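Local coordinates for JSC1_58120g3 ([Leptolyngbya] sp. JSC-1, PDB 6XHG), which binds a linear tetrapyrrole (bilin) chromophore in its GAF domain and probably serves as a cyanobacteriochrome-type light sensor, at residues A[38-43]-A[142-147]; A[91-96]-A[125-130]. All coordinates share one frame; numbering follows the deposited sequence.

Contact 1 of 2, residues A[38-43]-A[142-147]. With BVX (3-[2-[(~{Z})-[5-[(4-ethenyl-3-methyl-5-oxidanylidene-pyrrol-2-ylidene)methyl]-3-(3-hydroxy-3-oxopropyl)-4-methyl-pyrrol-2-ylidene]methyl]-5-[(~{Z})-(3-ethyl-4-methyl-5-oxidanylidene-pyrrol-2-ylidene)methyl]-4-methyl-1~{H}-pyrrol-3-yl]propanoic acid), chain C.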
ATOM      1  N   VAL A  38      -4.079   7.195   1.238  1.00 22.73           N
ATOM      2  CA  VAL A  38      -3.036   6.439   0.557  1.00 27.61           C
ATOM      3  C   VAL A  38      -1.709   6.802   1.203  1.00 22.28           C
ATOM      4  O   VAL A  38      -1.441   7.979   1.466  1.00 24.33           O
ATOM      5  CB  VAL A  38      -3.006   6.723  -0.959  1.00 30.69           C
ATOM      6  CG1 VAL A  38      -1.876   5.953  -1.626  1.00 21.81           C
ATOM      7  CG2 VAL A  38      -4.334   6.354  -1.588  1.00 31.38           C
ATOM      8  N   THR A  39      -0.895   5.789   1.484  1.00 21.94           N
ATOM      9  CA  THR A  39       0.362   5.978   2.187  1.00 24.22           C
ATOM     10  C   THR A  39       1.499   5.293   1.447  1.00 23.95           C
ATOM     11  O   THR A  39       1.312   4.274   0.771  1.00 28.11           O
ATOM     12  CB  THR A  39       0.298   5.452   3.631  1.00 24.67           C
ATOM     13  OG1 THR A  39       0.038   4.043   3.620  1.00 29.80           O
ATOM     14  CG2 THR A  39      -0.792   6.160   4.401  1.00 24.07           C
ATOM     15  N   ILE A  40       2.689   5.864   1.616  1.00 21.17           N
ATOM     16  CA  ILE A  40       3.958   5.235   1.277  1.00 24.98           C
ATOM     17  C   ILE A  40       4.695   4.945   2.576  1.00 24.00           C
ATOM     18  O   ILE A  40       4.856   5.837   3.419  1.00 33.01           O
ATOM     19  CB  ILE A  40       4.798   6.116   0.338  1.00 28.06           C
ATOM     20  CG1 ILE A  40       4.101   6.253  -1.016  1.00 24.68           C
ATOM     21  CG2 ILE A  40       6.182   5.521   0.156  1.00 31.88           C
ATOM     22  CD1 ILE A  40       4.593   7.420  -1.838  1.00 26.10           C
ATOM     23  N   TYR A  41       5.093   3.692   2.760  1.00 23.04           N
ATOM     24  CA  TYR A  41       5.693   3.217   3.995  1.00 24.45           C
ATOM     25  C   TYR A  41       7.046   2.606   3.662  1.00 35.28           C
ATOM     26  O   TYR A  41       7.149   1.790   2.746  1.00 36.22           O
ATOM     27  CB  TYR A  41       4.732   2.212   4.643  1.00 24.72           C
ATOM     28  CG  TYR A  41       5.232   1.346   5.770  1.00 26.78           C
ATOM     29  CD1 TYR A  41       5.897   0.155   5.511  1.00 28.16           C
ATOM     30  CD2 TYR A  41       4.984   1.686   7.094  1.00 32.55           C
ATOM     31  CE1 TYR A  41       6.329  -0.658   6.538  1.00 34.49           C
ATOM     32  CE2 TYR A  41       5.412   0.878   8.128  1.00 34.02           C
ATOM     33  CZ  TYR A  41       6.083  -0.294   7.844  1.00 34.34           C
ATOM     34  OH  TYR A  41       6.512  -1.105   8.867  1.00 41.02           O
ATOM     35  N   LYS A  42       8.086   3.017   4.386  1.00 35.74           N
ATOM     36  CA  LYS A  42       9.454   2.589   4.118  1.00 40.06           C
ATOM     37  C   LYS A  42       9.889   1.572   5.165  1.00 42.54           C
ATOM     38  O   LYS A  42       9.767   1.829   6.369  1.00 45.39           O
ATOM     39  CB  LYS A  42      10.402   3.789   4.109  1.00 46.18           C
ATOM     40  CG  LYS A  42      11.869   3.449   3.929  1.00 47.33           C
ATOM     41  CD  LYS A  42      12.703   4.719   3.819  1.00 47.80           C
ATOM     42  CE  LYS A  42      14.157   4.411   3.502  1.00 48.74           C
ATOM     43  NZ  LYS A  42      14.959   5.657   3.338  1.00 52.00           N
ATOM     44  N   PHE A  43      10.389   0.424   4.703  1.00 30.93           N
ATOM     45  CA  PHE A  43      10.925  -0.592   5.597  1.00 24.09           C
ATOM     46  C   PHE A  43      12.237  -0.131   6.222  1.00 39.56           C
ATOM     47  O   PHE A  43      13.094   0.450   5.550  1.00 39.02           O
ATOM     48  CB  PHE A  43      11.141  -1.899   4.837  1.00 24.41           C
ATOM     49  CG  PHE A  43       9.888  -2.701   4.648  1.00 33.65           C
ATOM     50  CD1 PHE A  43       9.086  -3.028   5.729  1.00 35.44           C
ATOM     51  CD2 PHE A  43       9.503  -3.118   3.384  1.00 33.64           C
ATOM     52  CE1 PHE A  43       7.927  -3.765   5.554  1.00 33.02           C
ATOM     53  CE2 PHE A  43       8.344  -3.853   3.200  1.00 31.19           C
ATOM     54  CZ  PHE A  43       7.557  -4.178   4.287  1.00 29.24           C
ATOM     55  N   GLY A 142       9.628  -0.968   0.528  1.00 33.00           N
ATOM     56  CA  GLY A 142       8.511  -0.484   1.309  1.00 32.14           C
ATOM     57  C   GLY A 142       7.195  -0.997   0.773  1.00 33.25           C
ATOM     58  O   GLY A 142       7.143  -1.981   0.031  1.00 37.00           O
ATOM     59  N   LEU A 143       6.130  -0.312   1.165  1.00 25.52           N
ATOM     60  CA  LEU A 143       4.767  -0.681   0.830  1.00 23.63           C
ATOM     61  C   LEU A 143       3.994   0.542   0.363  1.00 21.20           C
ATOM     62  O   LEU A 143       4.167   1.644   0.895  1.00 19.52           O
ATOM     63  CB  LEU A 143       4.056  -1.305   2.039  1.00 25.48           C
ATOM     64  CG  LEU A 143       4.715  -2.502   2.729  1.00 23.17           C
ATOM     65  CD1 LEU A 143       4.010  -2.826   4.048  1.00 19.17           C
ATOM     66  CD2 LEU A 143       4.741  -3.714   1.810  1.00 19.00           C
ATOM     67  N   LEU A 144       3.143   0.344  -0.636  1.00 22.79           N
ATOM     68  CA  LEU A 144       2.157   1.337  -1.040  1.00 22.04           C
ATOM     69  C   LEU A 144       0.799   0.832  -0.583  1.00 22.57           C
ATOM     70  O   LEU A 144       0.369  -0.252  -0.993  1.00 29.14           O
ATOM     71  CB  LEU A 144       2.179   1.554  -2.553  1.00 21.05           C
ATOM     72  CG  LEU A 144       1.040   2.405  -3.116  1.00 27.06           C
ATOM     73  CD1 LEU A 144       1.155   3.843  -2.637  1.00 27.60           C
ATOM     74  CD2 LEU A 144       1.028   2.341  -4.636  1.00 22.29           C
ATOM     75  N   SER A 145       0.120   1.613   0.255  1.00 22.72           N
ATOM     76  CA  SER A 145      -1.127   1.175   0.865  1.00 24.85           C
ATOM     77  C   SER A 145      -2.269   2.104   0.492  1.00 24.26           C
ATOM     78  O   SER A 145      -2.134   3.329   0.572  1.00 17.70           O
ATOM     79  CB  SER A 145      -0.988   1.097   2.389  1.00 30.82           C
ATOM     80  OG  SER A 145       0.058   0.214   2.755  1.00 41.30           O
ATOM     81  N   ALA A 146      -3.380   1.514   0.071  1.00 27.67           N
ATOM     82  CA  ALA A 146      -4.650   2.207  -0.088  1.00 26.83           C
ATOM     83  C   ALA A 146      -5.593   1.798   1.038  1.00 27.37           C
ATOM     84  O   ALA A 146      -5.839   0.603   1.237  1.00 28.19           O
ATOM     85  CB  ALA A 146      -5.270   1.896  -1.449  1.00 19.52           C
ATOM     86  N   PHE A 147      -6.113   2.781   1.773  1.00 19.98           N
ATOM     87  CA  PHE A 147      -6.916   2.558   2.965  1.00 26.81           C
ATOM     88  C   PHE A 147      -8.260   3.248   2.782  1.00 25.32           C
ATOM     89  O   PHE A 147      -8.328   4.391   2.301  1.00 33.53           O
ATOM     90  CB  PHE A 147      -6.262   3.129   4.240  1.00 26.04           C
ATOM     91  CG  PHE A 147      -4.988   2.446   4.658  1.00 28.77           C
ATOM     92  CD1 PHE A 147      -4.904   1.067   4.719  1.00 29.46           C
ATOM     93  CD2 PHE A 147      -3.884   3.194   5.032  1.00 27.98           C
ATOM     94  CE1 PHE A 147      -3.735   0.447   5.127  1.00 23.41           C
ATOM     95  CE2 PHE A 147      -2.713   2.580   5.436  1.00 25.24           C
ATOM     96  CZ  PHE A 147      -2.641   1.205   5.486  1.00 23.85           C
TER
HETATM   97  CHA BVX C 801       0.567  -9.803   8.566  1.00 27.29           C
HETATM   98  NA  BVX C 801       0.844  -7.229   8.572  1.00 30.50           N
HETATM   99  C1A BVX C 801       0.600  -8.402   7.955  1.00 27.60           C
HETATM  100  C2A BVX C 801       0.379  -8.135   6.622  1.00 29.68           C
HETATM  101  C3A BVX C 801       0.500  -6.790   6.436  1.00 30.86           C
HETATM  102  C4A BVX C 801       0.793  -6.225   7.669  1.00 31.76           C
HETATM  103  CMA BVX C 801       0.325  -6.104   5.085  1.00 29.61           C
HETATM  104  CAA BVX C 801       0.079  -9.181   5.550  1.00 27.50           C
HETATM  105  CBA BVX C 801       1.426  -9.647   4.986  1.00 33.44           C
HETATM  106  CGA BVX C 801       1.474 -11.169   4.845  1.00 41.99           C
HETATM  107  O1A BVX C 801       0.445 -11.860   5.070  1.00 44.72           O
HETATM  108  O2A BVX C 801       2.547 -11.732   4.498  1.00 40.39           O
HETATM  109  CHB BVX C 801       1.034  -4.756   8.066  1.00 29.97           C
HETATM  110  NB  BVX C 801      -0.098  -3.339   6.487  1.00 29.80           N
HETATM  111  C1B BVX C 801       0.916  -3.667   7.319  1.00 26.23           C
HETATM  112  C2B BVX C 801       1.823  -2.631   7.300  1.00 25.25           C
HETATM  113  C3B BVX C 801       1.373  -1.685   6.454  1.00 23.12           C
HETATM  114  C4B BVX C 801       0.176  -2.126   5.938  1.00 34.15           C
HETATM  115  CMB BVX C 801       3.117  -2.555   8.102  1.00 21.97           C
HETATM  116  OB  BVX C 801      -0.508  -1.553   5.156  1.00 30.70           O
HETATM  117  CAB BVX C 801       2.091  -0.373   6.133  1.00 22.64           C
HETATM  118  CBB BVX C 801       1.418   0.697   5.768  1.00 21.77           C
HETATM  119  NC  BVX C 801       0.837  -7.334  13.425  1.00 29.97           N
HETATM  120  C1C BVX C 801       1.063  -6.379  14.369  1.00 31.92           C
HETATM  121  C2C BVX C 801       0.923  -6.962  15.603  1.00 36.67           C
HETATM  122  C3C BVX C 801       0.612  -8.258  15.419  1.00 33.33           C
HETATM  123  C4C BVX C 801       0.562  -8.494  14.063  1.00 30.03           C
HETATM  124  CMC BVX C 801       1.087  -6.264  16.953  1.00 38.60           C
HETATM  125  OC  BVX C 801       1.334  -5.242  14.176  1.00 29.21           O
HETATM  126  CAC BVX C 801       0.364  -9.277  16.533  1.00 38.90           C
HETATM  127  CBC BVX C 801       1.500 -10.282  16.712  1.00 48.35           C
HETATM  128  CHD BVX C 801       0.274  -9.673  13.535  1.00 29.88           C
HETATM  129  ND  BVX C 801       0.501  -9.284  10.937  1.00 26.81           N
HETATM  130  C1D BVX C 801       0.313 -10.062  12.048  1.00 29.09           C
HETATM  131  C2D BVX C 801       0.133 -11.358  11.637  1.00 25.40           C
HETATM  132  C3D BVX C 801       0.214 -11.391  10.293  1.00 29.59           C
HETATM  133  C4D BVX C 801       0.442 -10.107   9.849  1.00 28.64           C
HETATM  134  CMD BVX C 801      -0.106 -12.554  12.557  1.00 19.50           C
HETATM  135  CAD BVX C 801       0.072 -12.642   9.426  1.00 30.36           C
HETATM  136  CBD BVX C 801      -1.231 -12.615   8.622  1.00 31.15           C
HETATM  137  CGD BVX C 801      -2.425 -12.429   9.554  1.00 31.05           C
HETATM  138  O1D BVX C 801      -2.589 -13.194  10.537  1.00 35.98           O
HETATM  139  O2D BVX C 801      -3.251 -11.511   9.331  1.00 32.70           O
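Thr-39 and Ser-145 exchange two backbone hydrogen bonds, as do Tyr-41 and Leu-143, and these four join 38-43 and 142-147 as antiparallel neighbours. Thr-39 N reaches Ser-145 O at 2.9 Å, and Ser-145 N returns to Thr-39 O almost straight, with 175° at the hydrogen. In the non-hydrogen-bonded pairs beside them, CA-H groups lean on the same carbonyls: Val-38 CA lies 3.2 Å from Ser-145 O.

Apolar contacts line both faces. On the face of Val-38 and Ile-40, Leu-144 has CG anti to its own N (chi1 171°), which brings CD1 across the strand boundary to Val-38 CG1 at 3.8 Å and onto Ile-40 CG1. On the other face Tyr-41 and Leu-143 run side by side, and Phe-43 crosses Leu-143 obliquely, its CZ 3.6 Å from Leu-143 CG.

The bilin BVX rests on that second face. Its vinyl carbon CAB sits over one face of the Tyr-41 ring, toward the rim and 3.6 Å from Tyr-41 CG, while Leu-143 CD1 packs against C3B. Ser-145 OG donates a 3.0 Å hydrogen bond to the terminal carbonyl oxygen OB of BVX, and the Phe-147 ring turns its edge to that oxygen. Thr-39 OG1 is buried without a hydrogen-bonding partner, against Ser-145 CB and Phe-147 CE2. Tyr-41 OH is tied to Trp-68 O.

These are the two central strands of the antiparallel GAF sheet. Strand 49-56 continues it beyond 38-43 and strand 128-136 beyond 142-147; helices 18-33 and 157-178 cover the Val-38, Ile-40 and Leu-144 face, leaving the chromophore to the opposite one.

Contact 2 of 2, residues A[91-96]-A[125-130]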
ATOM      1  N   ASP A  91     -12.709  -5.778   4.050  1.00 26.41           N
ATOM      2  CA  ASP A  91     -13.304  -5.522   5.359  1.00 37.31           C
ATOM      3  C   ASP A  91     -12.398  -6.228   6.360  1.00 36.03           C
ATOM      4  O   ASP A  91     -12.306  -7.458   6.343  1.00 27.66           O
ATOM      5  CB  ASP A  91     -14.746  -6.037   5.438  1.00 39.74           C
ATOM      6  CG  ASP A  91     -15.430  -5.723   6.774  1.00 43.60           C
ATOM      7  OD1 ASP A  91     -14.746  -5.558   7.809  1.00 42.96           O
ATOM      8  OD2 ASP A  91     -16.677  -5.646   6.786  1.00 44.27           O
ATOM      9  N   ILE A  92     -11.721  -5.457   7.216  1.00 27.23           N
ATOM     10  CA  ILE A  92     -10.741  -6.046   8.125  1.00 31.09           C
ATOM     11  C   ILE A  92     -11.366  -7.054   9.076  1.00 31.14           C
ATOM     12  O   ILE A  92     -10.648  -7.865   9.670  1.00 32.89           O
ATOM     13  CB  ILE A  92      -9.996  -4.947   8.912  1.00 32.68           C
ATOM     14  CG1 ILE A  92     -10.947  -4.228   9.870  1.00 30.38           C
ATOM     15  CG2 ILE A  92      -9.325  -3.967   7.959  1.00 37.65           C
ATOM     16  CD1 ILE A  92     -10.237  -3.353  10.883  1.00 31.04           C
ATOM     17  N   TYR A  93     -12.688  -7.039   9.225  1.00 32.09           N
ATOM     18  CA  TYR A  93     -13.372  -7.967  10.114  1.00 35.72           C
ATOM     19  C   TYR A  93     -13.816  -9.250   9.423  1.00 36.47           C
ATOM     20  O   TYR A  93     -14.288 -10.167  10.105  1.00 34.93           O
ATOM     21  CB  TYR A  93     -14.591  -7.279  10.738  1.00 32.22           C
ATOM     22  CG  TYR A  93     -14.251  -6.013  11.490  1.00 34.58           C
ATOM     23  CD1 TYR A  93     -13.395  -6.038  12.582  1.00 38.61           C
ATOM     24  CD2 TYR A  93     -14.773  -4.789  11.096  1.00 36.55           C
ATOM     25  CE1 TYR A  93     -13.078  -4.880  13.265  1.00 39.63           C
ATOM     26  CE2 TYR A  93     -14.461  -3.628  11.770  1.00 36.05           C
ATOM     27  CZ  TYR A  93     -13.614  -3.679  12.854  1.00 40.05           C
ATOM     28  OH  TYR A  93     -13.305  -2.524  13.531  1.00 45.30           O
ATOM     29  N   LEU A  94     -13.678  -9.340   8.103  1.00 35.59           N
ATOM     30  CA  LEU A  94     -14.076 -10.524   7.349  1.00 36.38           C
ATOM     31  C   LEU A  94     -12.908 -11.263   6.716  1.00 36.83           C
ATOM     32  O   LEU A  94     -12.933 -12.493   6.645  1.00 44.96           O
ATOM     33  CB  LEU A  94     -15.082 -10.143   6.258  1.00 29.51           C
ATOM     34  CG  LEU A  94     -16.389  -9.540   6.774  1.00 35.19           C
ATOM     35  CD1 LEU A  94     -17.302  -9.164   5.620  1.00 31.25           C
ATOM     36  CD2 LEU A  94     -17.079 -10.525   7.704  1.00 32.35           C
ATOM     37  N   GLY A  95     -11.884 -10.554   6.261  1.00 27.84           N
ATOM     38  CA  GLY A  95     -10.614 -11.158   5.929  1.00 38.36           C
ATOM     39  C   GLY A  95     -10.183 -10.842   4.514  1.00 26.94           C
ATOM     40  O   GLY A  95     -10.829 -10.097   3.782  1.00 26.38           O
ATOM     41  N   GLU A  96      -9.055 -11.437   4.133  1.00 39.66           N
ATOM     42  CA  GLU A  96      -8.360 -11.097   2.901  1.00 36.05           C
ATOM     43  C   GLU A  96      -8.904 -11.885   1.713  1.00 33.25           C
ATOM     44  O   GLU A  96      -9.347 -13.029   1.844  1.00 31.81           O
ATOM     45  CB  GLU A  96      -6.854 -11.325   3.038  1.00 38.51           C
ATOM     46  CG  GLU A  96      -6.419 -12.769   3.184  1.00 53.36           C
ATOM     47  CD  GLU A  96      -4.948 -12.959   2.853  1.00 61.37           C
ATOM     48  OE1 GLU A  96      -4.526 -12.539   1.754  1.00 62.70           O
ATOM     49  OE2 GLU A  96      -4.210 -13.511   3.695  1.00 64.55           O
ATOM     50  N   GLU A 125      -6.741   3.397  12.297  1.00 33.95           N
ATOM     51  CA  GLU A 125      -8.060   3.854  11.849  1.00 38.96           C
ATOM     52  C   GLU A 125      -8.479   3.236  10.517  1.00 46.63           C
ATOM     53  O   GLU A 125      -9.266   3.826   9.773  1.00 50.57           O
ATOM     54  CB  GLU A 125      -8.135   5.383  11.783  1.00 43.98           C
ATOM     55  CG  GLU A 125      -7.606   6.062  13.036  1.00 49.16           C
ATOM     56  CD  GLU A 125      -7.955   7.530  13.096  1.00 54.68           C
ATOM     57  OE1 GLU A 125      -8.854   7.884  13.882  1.00 60.08           O
ATOM     58  OE2 GLU A 125      -7.358   8.324  12.339  1.00 57.59           O
ATOM     59  N   VAL A 126      -7.974   2.047  10.204  1.00 44.98           N
ATOM     60  CA  VAL A 126      -8.205   1.404   8.916  1.00 39.16           C
ATOM     61  C   VAL A 126      -9.378   0.442   9.051  1.00 36.58           C
ATOM     62  O   VAL A 126      -9.453  -0.327  10.017  1.00 36.87           O
ATOM     63  CB  VAL A 126      -6.941   0.673   8.430  1.00 40.25           C
ATOM     64  CG1 VAL A 126      -7.225  -0.121   7.159  1.00 35.00           C
ATOM     65  CG2 VAL A 126      -5.811   1.667   8.202  1.00 40.27           C
ATOM     66  N   LYS A 127     -10.296   0.485   8.080  1.00 30.68           N
ATOM     67  CA  LYS A 127     -11.361  -0.500   7.967  1.00 29.36           C
ATOM     68  C   LYS A 127     -11.266  -1.339   6.699  1.00 33.71           C
ATOM     69  O   LYS A 127     -12.037  -2.295   6.549  1.00 38.28           O
ATOM     70  CB  LYS A 127     -12.733   0.192   8.015  1.00 33.90           C
ATOM     71  CG  LYS A 127     -13.159   0.597   9.419  1.00 34.67           C
ATOM     72  CD  LYS A 127     -14.588   1.098   9.461  1.00 37.94           C
ATOM     73  CE  LYS A 127     -14.961   1.511  10.872  1.00 47.47           C
ATOM     74  NZ  LYS A 127     -14.805   0.374  11.822  1.00 54.89           N
ATOM     75  N   SER A 128     -10.349  -1.011   5.794  1.00 33.78           N
ATOM     76  CA  SER A 128     -10.213  -1.661   4.500  1.00 31.12           C
ATOM     77  C   SER A 128      -8.831  -1.308   3.977  1.00 28.91           C
ATOM     78  O   SER A 128      -8.408  -0.156   4.100  1.00 23.15           O
ATOM     79  CB  SER A 128     -11.300  -1.204   3.520  1.00 31.14           C
ATOM     80  OG  SER A 128     -11.029  -1.672   2.210  1.00 34.58           O
ATOM     81  N   CYS A 129      -8.127  -2.282   3.397  1.00 31.22           N
ATOM     82  CA  CYS A 129      -6.779  -1.970   2.942  1.00 33.78           C
ATOM     83  C   CYS A 129      -6.379  -2.783   1.721  1.00 30.76           C
ATOM     84  O   CYS A 129      -6.619  -3.993   1.655  1.00 20.97           O
ATOM     85  CB  CYS A 129      -5.757  -2.220   4.060  1.00 40.16           C
ATOM     86  SG  CYS A 129      -5.790  -3.902   4.747  1.00 46.61           S
ATOM     87  N   ALA A 130      -5.719  -2.114   0.777  1.00 28.14           N
ATOM     88  CA  ALA A 130      -5.034  -2.764  -0.331  1.00 23.19           C
ATOM     89  C   ALA A 130      -3.576  -2.335  -0.293  1.00 22.89           C
ATOM     90  O   ALA A 130      -3.275  -1.143  -0.420  1.00 20.55           O
ATOM     91  CB  ALA A 130      -5.679  -2.407  -1.672  1.00 21.60           C
TER
HETATM   92  O   HOH W   1     -14.525  -2.967   8.358  1.00 30.66           O
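The Tyr-93 ring carries Ile-92 CG1 over the centre of one face, 3.8 Å above the plane, and has the ammonium of Lys-127 at its edge. Lys-127 NZ comes within 3.7 Å of Tyr-93 OH through a bend at the end of its chain (chi4 -58°); the hydroxyl's hydrogen bond goes instead to Glu-122.

Ile-92 supplies the apolar part of the contact. Its CG1 stands between N and the carbonyl carbon (chi1 67°), carrying CD1 to 3.2 Å from Val-126 O, while CG2 lies against the Lys-127 carbonyl. An alanine here would take away CG2 and the CG1-CD1 arm, and would probably open a gap over Val-126 and take this methylene from over the Tyr-93 ring.

Ile-92 N bonds to Lys-127 O at 3.2 Å, approaching from above the carbonyl plane. A water spans the same oxygen and Asp-91 OD1, donating to both. That carboxylate oxygen also accepts from Tyr-93 N at 2.9 Å, closing an Asx turn. Across from it, a Schellman motif at Glu-125 ends helix 115-123, and a classic beta bulge, Lys-127 and Ser-128 facing Gln-148, starts strand 128-136.

Overall arrangement
From the N terminus the chain passes helix 18-33 and enters strand 37-43, the first half of contact 1, whose loop closes only about a hundred residues later. Inside it, after strand 87-89, comes 91-96; helix 115-123 then leads to 125-130, so contact 2 closes a shorter loop nested wholly within the larger one. Strand 128-136 next turns into its neighbour 139-148, which completes contact 1. The two contacts, with centres about 15 Å apart, meet through this pair of strands: Ala-146 N probably hydrogen-bonds to Ala-130 O at 2.7 Å, and Phe-147 packs on Cys-129 and Val-126. Contact 1 joins the middle of the sheet; contact 2 fastens the segment after strand 87-89 to the start of strand 128-136.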